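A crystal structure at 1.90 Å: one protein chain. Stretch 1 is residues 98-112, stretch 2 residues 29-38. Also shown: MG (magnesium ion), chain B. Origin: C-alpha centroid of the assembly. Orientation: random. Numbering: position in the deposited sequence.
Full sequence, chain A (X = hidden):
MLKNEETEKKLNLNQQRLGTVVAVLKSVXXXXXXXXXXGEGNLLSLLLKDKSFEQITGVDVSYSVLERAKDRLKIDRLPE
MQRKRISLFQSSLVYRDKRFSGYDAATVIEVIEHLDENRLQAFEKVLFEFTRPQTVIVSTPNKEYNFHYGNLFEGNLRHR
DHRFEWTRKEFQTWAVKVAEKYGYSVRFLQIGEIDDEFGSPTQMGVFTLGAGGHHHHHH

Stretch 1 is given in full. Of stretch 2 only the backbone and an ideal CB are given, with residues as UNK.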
# COMPACT_ATOMS: atom_id res chain seq x y z
N LYS A 98 -10.05 4.53 -15.27
CA LYS A 98 -10.57 3.22 -15.63
C LYS A 98 -9.59 2.09 -15.38
O LYS A 98 -9.99 0.94 -15.18
CB LYS A 98 -11.01 3.19 -17.09
CG LYS A 98 -12.19 4.10 -17.41
CD LYS A 98 -12.56 4.01 -18.88
CE LYS A 98 -13.61 5.04 -19.25
NZ LYS A 98 -13.81 5.12 -20.73
N ARG A 99 -8.31 2.41 -15.39
CA ARG A 99 -7.27 1.42 -15.18
C ARG A 99 -7.18 0.93 -13.74
O ARG A 99 -6.40 0.03 -13.43
CB ARG A 99 -5.92 1.98 -15.62
CG ARG A 99 -5.82 2.25 -17.12
CD ARG A 99 -4.54 2.97 -17.47
NE ARG A 99 -4.49 4.31 -16.91
CZ ARG A 99 -3.45 5.13 -17.04
NH1 ARG A 99 -2.38 4.74 -17.72
NH2 ARG A 99 -3.48 6.35 -16.50
N PHE A 100 -7.99 1.51 -12.85
CA PHE A 100 -8.00 1.11 -11.44
C PHE A 100 -9.01 -0.01 -11.21
O PHE A 100 -8.97 -0.69 -10.18
CB PHE A 100 -8.38 2.28 -10.53
CG PHE A 100 -7.37 3.39 -10.47
CD1 PHE A 100 -6.01 3.11 -10.57
CD2 PHE A 100 -7.77 4.70 -10.26
CE1 PHE A 100 -5.07 4.14 -10.47
CE2 PHE A 100 -6.84 5.73 -10.15
CZ PHE A 100 -5.48 5.45 -10.26
N SER A 101 -9.90 -0.19 -12.17
CA SER A 101 -10.97 -1.18 -12.07
C SER A 101 -10.59 -2.64 -12.29
O SER A 101 -9.64 -2.96 -13.00
CB SER A 101 -12.07 -0.82 -13.07
OG SER A 101 -12.29 0.58 -13.08
N GLY A 102 -11.36 -3.52 -11.65
CA GLY A 102 -11.18 -4.96 -11.81
C GLY A 102 -10.18 -5.72 -10.96
O GLY A 102 -9.96 -6.91 -11.22
N TYR A 103 -9.60 -5.09 -9.95
CA TYR A 103 -8.62 -5.79 -9.11
C TYR A 103 -9.24 -6.47 -7.91
O TYR A 103 -10.30 -6.06 -7.43
CB TYR A 103 -7.52 -4.81 -8.67
CG TYR A 103 -6.62 -4.44 -9.81
CD1 TYR A 103 -5.50 -5.21 -10.12
CD2 TYR A 103 -6.94 -3.38 -10.67
CE1 TYR A 103 -4.73 -4.95 -11.25
CE2 TYR A 103 -6.18 -3.11 -11.80
CZ TYR A 103 -5.08 -3.90 -12.09
OH TYR A 103 -4.34 -3.66 -13.23
N ASP A 104 -8.60 -7.53 -7.42
CA ASP A 104 -9.10 -8.25 -6.25
C ASP A 104 -8.68 -7.52 -4.97
O ASP A 104 -9.38 -7.56 -3.96
CB ASP A 104 -8.54 -9.68 -6.19
CG ASP A 104 -9.03 -10.56 -7.32
OD1 ASP A 104 -10.25 -10.52 -7.63
OD2 ASP A 104 -8.21 -11.30 -7.87
N ALA A 105 -7.53 -6.86 -5.03
CA ALA A 105 -7.04 -6.14 -3.87
C ALA A 105 -6.15 -4.97 -4.26
O ALA A 105 -5.51 -5.00 -5.32
CB ALA A 105 -6.25 -7.09 -2.96
N ALA A 106 -6.14 -3.95 -3.41
CA ALA A 106 -5.30 -2.79 -3.63
C ALA A 106 -4.42 -2.65 -2.39
O ALA A 106 -4.88 -2.87 -1.26
CB ALA A 106 -6.16 -1.53 -3.80
N THR A 107 -3.15 -2.32 -2.60
CA THR A 107 -2.22 -2.13 -1.50
C THR A 107 -1.79 -0.66 -1.50
O THR A 107 -1.61 -0.05 -2.56
CB THR A 107 -0.98 -3.05 -1.64
OG1 THR A 107 -0.37 -2.84 -2.91
CG2 THR A 107 -1.39 -4.53 -1.52
N VAL A 108 -1.65 -0.11 -0.31
CA VAL A 108 -1.29 1.29 -0.12
C VAL A 108 -0.21 1.34 0.95
O VAL A 108 -0.50 1.30 2.15
CB VAL A 108 -2.53 2.08 0.37
CG1 VAL A 108 -2.21 3.56 0.51
CG2 VAL A 108 -3.69 1.86 -0.61
N ILE A 109 1.04 1.42 0.52
CA ILE A 109 2.17 1.43 1.44
C ILE A 109 2.96 2.74 1.33
O ILE A 109 3.34 3.15 0.24
CB ILE A 109 3.11 0.24 1.15
CG1 ILE A 109 2.29 -1.05 1.11
CG2 ILE A 109 4.22 0.17 2.20
CD1 ILE A 109 3.06 -2.26 0.66
N GLU A 110 3.19 3.39 2.47
CA GLU A 110 3.93 4.65 2.50
C GLU A 110 3.32 5.69 1.57
O GLU A 110 4.02 6.30 0.75
CB GLU A 110 5.39 4.40 2.16
CG GLU A 110 6.02 3.35 3.07
CD GLU A 110 7.51 3.16 2.83
OE1 GLU A 110 7.92 3.00 1.66
OE2 GLU A 110 8.27 3.17 3.82
N VAL A 111 2.02 5.89 1.70
CA VAL A 111 1.30 6.86 0.88
C VAL A 111 0.51 7.88 1.69
O VAL A 111 0.78 9.07 1.60
CB VAL A 111 0.29 6.17 -0.08
CG1 VAL A 111 -0.56 7.22 -0.78
CG2 VAL A 111 1.02 5.32 -1.12
N ILE A 112 -0.45 7.40 2.49
CA ILE A 112 -1.33 8.30 3.22
C ILE A 112 -0.68 9.29 4.17
O ILE A 112 -1.18 10.40 4.32
CB ILE A 112 -2.45 7.54 4.01
CG1 ILE A 112 -1.85 6.68 5.12
CG2 ILE A 112 -3.27 6.69 3.05
CD1 ILE A 112 -2.89 6.05 6.02
N UNK A 29 -6.75 -14.94 -1.07
CA UNK A 29 -6.80 -15.45 -2.43
C UNK A 29 -6.90 -14.36 -3.50
O UNK A 29 -7.63 -14.52 -4.47
CB UNK A 29 -7.99 -16.40 -2.57
N UNK A 30 -6.18 -13.26 -3.31
CA UNK A 30 -6.20 -12.18 -4.29
C UNK A 30 -5.24 -12.57 -5.41
O UNK A 30 -4.08 -12.87 -5.17
CB UNK A 30 -5.82 -10.84 -3.66
N UNK A 31 -5.74 -12.57 -6.65
CA UNK A 31 -4.92 -12.93 -7.80
C UNK A 31 -4.55 -11.74 -8.69
O UNK A 31 -3.58 -11.79 -9.43
CB UNK A 31 -5.65 -13.98 -8.64
N UNK A 32 -5.34 -10.67 -8.60
CA UNK A 32 -5.08 -9.46 -9.37
C UNK A 32 -4.89 -8.36 -8.33
O UNK A 32 -5.82 -8.01 -7.62
CB UNK A 32 -6.21 -9.14 -10.35
N UNK A 33 -3.68 -7.83 -8.25
CA UNK A 33 -3.36 -6.81 -7.26
C UNK A 33 -2.81 -5.53 -7.86
O UNK A 33 -1.98 -5.56 -8.76
CB UNK A 33 -2.35 -7.37 -6.26
N UNK A 34 -3.28 -4.39 -7.34
CA UNK A 34 -2.80 -3.11 -7.81
C UNK A 34 -2.18 -2.38 -6.62
O UNK A 34 -2.81 -2.22 -5.57
CB UNK A 34 -3.93 -2.29 -8.45
N UNK A 35 -0.93 -1.96 -6.78
CA UNK A 35 -0.23 -1.26 -5.71
C UNK A 35 -0.21 0.22 -6.04
O UNK A 35 0.47 0.67 -6.97
CB UNK A 35 1.19 -1.80 -5.52
N UNK A 36 -0.99 0.97 -5.27
CA UNK A 36 -1.10 2.40 -5.44
C UNK A 36 0.04 3.09 -4.68
O UNK A 36 0.08 3.03 -3.44
CB UNK A 36 -2.46 2.90 -4.96
N UNK A 37 0.95 3.71 -5.43
CA UNK A 37 2.11 4.37 -4.85
C UNK A 37 3.22 3.35 -4.75
O UNK A 37 3.92 3.26 -3.73
CB UNK A 37 1.79 4.98 -3.48
N UNK A 38 3.40 2.58 -5.82
CA UNK A 38 4.39 1.50 -5.85
C UNK A 38 5.85 1.87 -5.66
O UNK A 38 6.66 1.00 -5.35
CB UNK A 38 4.27 0.77 -7.19
MG MG B . 3.97 2.10 -1.74

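At position 29 phi and psi are both positive (62°/40°), a left-handed conformation that glycine, asparagine or aspartate tolerates best, and nothing of stretch 1 lies near the CB. The residue is Asn 29.

The CB of position 30 points sideways, 3.8 Å from Ala 105 CB and 3.9 Å from Asp 104 CB, so a small apolar side chain suits. It is Ala 30, whose CB packs 3.9 Å from Ala 105 CB.

Position 31 contributes mainly its backbone, its N donating a hydrogen bond to Asp 104 OD2 (3.0 Å). The CB points sideways, and many polar side chains would serve; Lys 31 leads its extended chain away.

Position 32 directs its CB toward stretch 1, where Asp 104 offers a carboxylate and Gly 102 a carbonyl. A long donor, lysine or arginine, fits. Lys 32 NZ donates to Gly 102 O (2.9 Å) and to water 1 (2.7 Å), while NZ and Asp 104 OD1, 4.5 Å apart, stay beyond salt-bridge range. Its backbone N donates to Asp 104 OD2 (3.0 Å), and its O accepts from Asp 104 N (2.8 Å).

Position 33 pairs in parallel with Ala 105, on the sheet face shared with Thr 107. Beta-branched or other apolar residues suit this extended backbone; Val 33 places CG1 4.1 Å from Thr 107 CG2.

Position 34 lies on the other face, its CB 3.7 Å from Tyr 103 CG, beside Ala 106 and within reach of Phe 100. A branched aliphatic chain is favoured. Ile 34 sets CB over the face of the tyrosine ring, 3.7 Å from its centroid, and carries CD1 to the edge of Phe 100, 3.7 Å from CD1 of that ring. Its N donates to Ala 105 O (3.1 Å) and its O accepts from Thr 107 N (3.0 Å), continuing the parallel ladder.

At position 35 the CB lies only 3.2 Å from Thr 107 OG1, so a short polar acceptor is attractive: aspartate or asparagine. Asp 35 OD1 accepts a hydrogen bond from Thr 107 OG1 (2.6 Å). OD1 and OD2 also accept from waters 2 and 3, respectively, both magnesium ligands.

Position 36 points sideways near Val 108, with Phe 100 and Ala 106 offering apolar surface; leucine, isoleucine or methionine could use it. Leu 36 CD2 lies 4.0 Å from Phe 100 CE1, and its N donates to Thr 107 O (3.0 Å).

Position 37, at 89°/45°, calls for glycine: a CB would sit 2.5 Å from Val 111 CG2. Gly 37 O binds magnesium at 2.3 Å, as does Ile 109 O.

Position 38 points away, leaving the choice open; it is Cys 38.

Stretch 2, residues 29-38: NAKKVIDLGC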
# COMPACT_ATOMS: atom_id res chain seq x y z
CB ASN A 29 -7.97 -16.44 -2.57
CG ASN A 29 -7.91 -17.25 -3.86
OD1 ASN A 29 -6.84 -17.65 -4.29
ND2 ASN A 29 -9.07 -17.50 -4.46
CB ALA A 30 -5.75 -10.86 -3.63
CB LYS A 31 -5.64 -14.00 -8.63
CG LYS A 31 -5.88 -15.29 -7.85
CD LYS A 31 -6.57 -16.34 -8.71
CE LYS A 31 -6.76 -17.64 -7.94
NZ LYS A 31 -7.38 -18.69 -8.79
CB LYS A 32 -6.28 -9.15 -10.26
CG LYS A 32 -6.54 -10.22 -11.33
CD LYS A 32 -7.80 -9.92 -12.13
CE LYS A 32 -9.05 -10.00 -11.25
NZ LYS A 32 -10.29 -9.70 -12.02
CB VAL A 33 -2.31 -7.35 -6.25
CG1 VAL A 33 -2.02 -6.30 -5.18
CG2 VAL A 33 -2.81 -8.67 -5.64
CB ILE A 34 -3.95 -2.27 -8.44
CG1 ILE A 34 -3.40 -0.92 -8.91
CG2 ILE A 34 -5.09 -2.09 -7.46
CD1 ILE A 34 -4.37 -0.12 -9.73
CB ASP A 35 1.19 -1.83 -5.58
CG ASP A 35 1.96 -1.25 -4.40
OD1 ASP A 35 1.33 -0.88 -3.38
OD2 ASP A 35 3.20 -1.18 -4.49
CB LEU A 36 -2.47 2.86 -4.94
CG LEU A 36 -3.62 2.14 -5.67
CD1 LEU A 36 -4.96 2.47 -5.02
CD2 LEU A 36 -3.61 2.55 -7.15
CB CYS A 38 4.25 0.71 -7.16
SG CYS A 38 4.75 1.61 -8.66
O HOH W 1 -12.09 -9.11 -10.06
O HOH W 2 1.68 1.48 -2.16
O HOH W 3 4.56 -0.29 -2.41
O HOH W 4 6.49 2.03 -1.42
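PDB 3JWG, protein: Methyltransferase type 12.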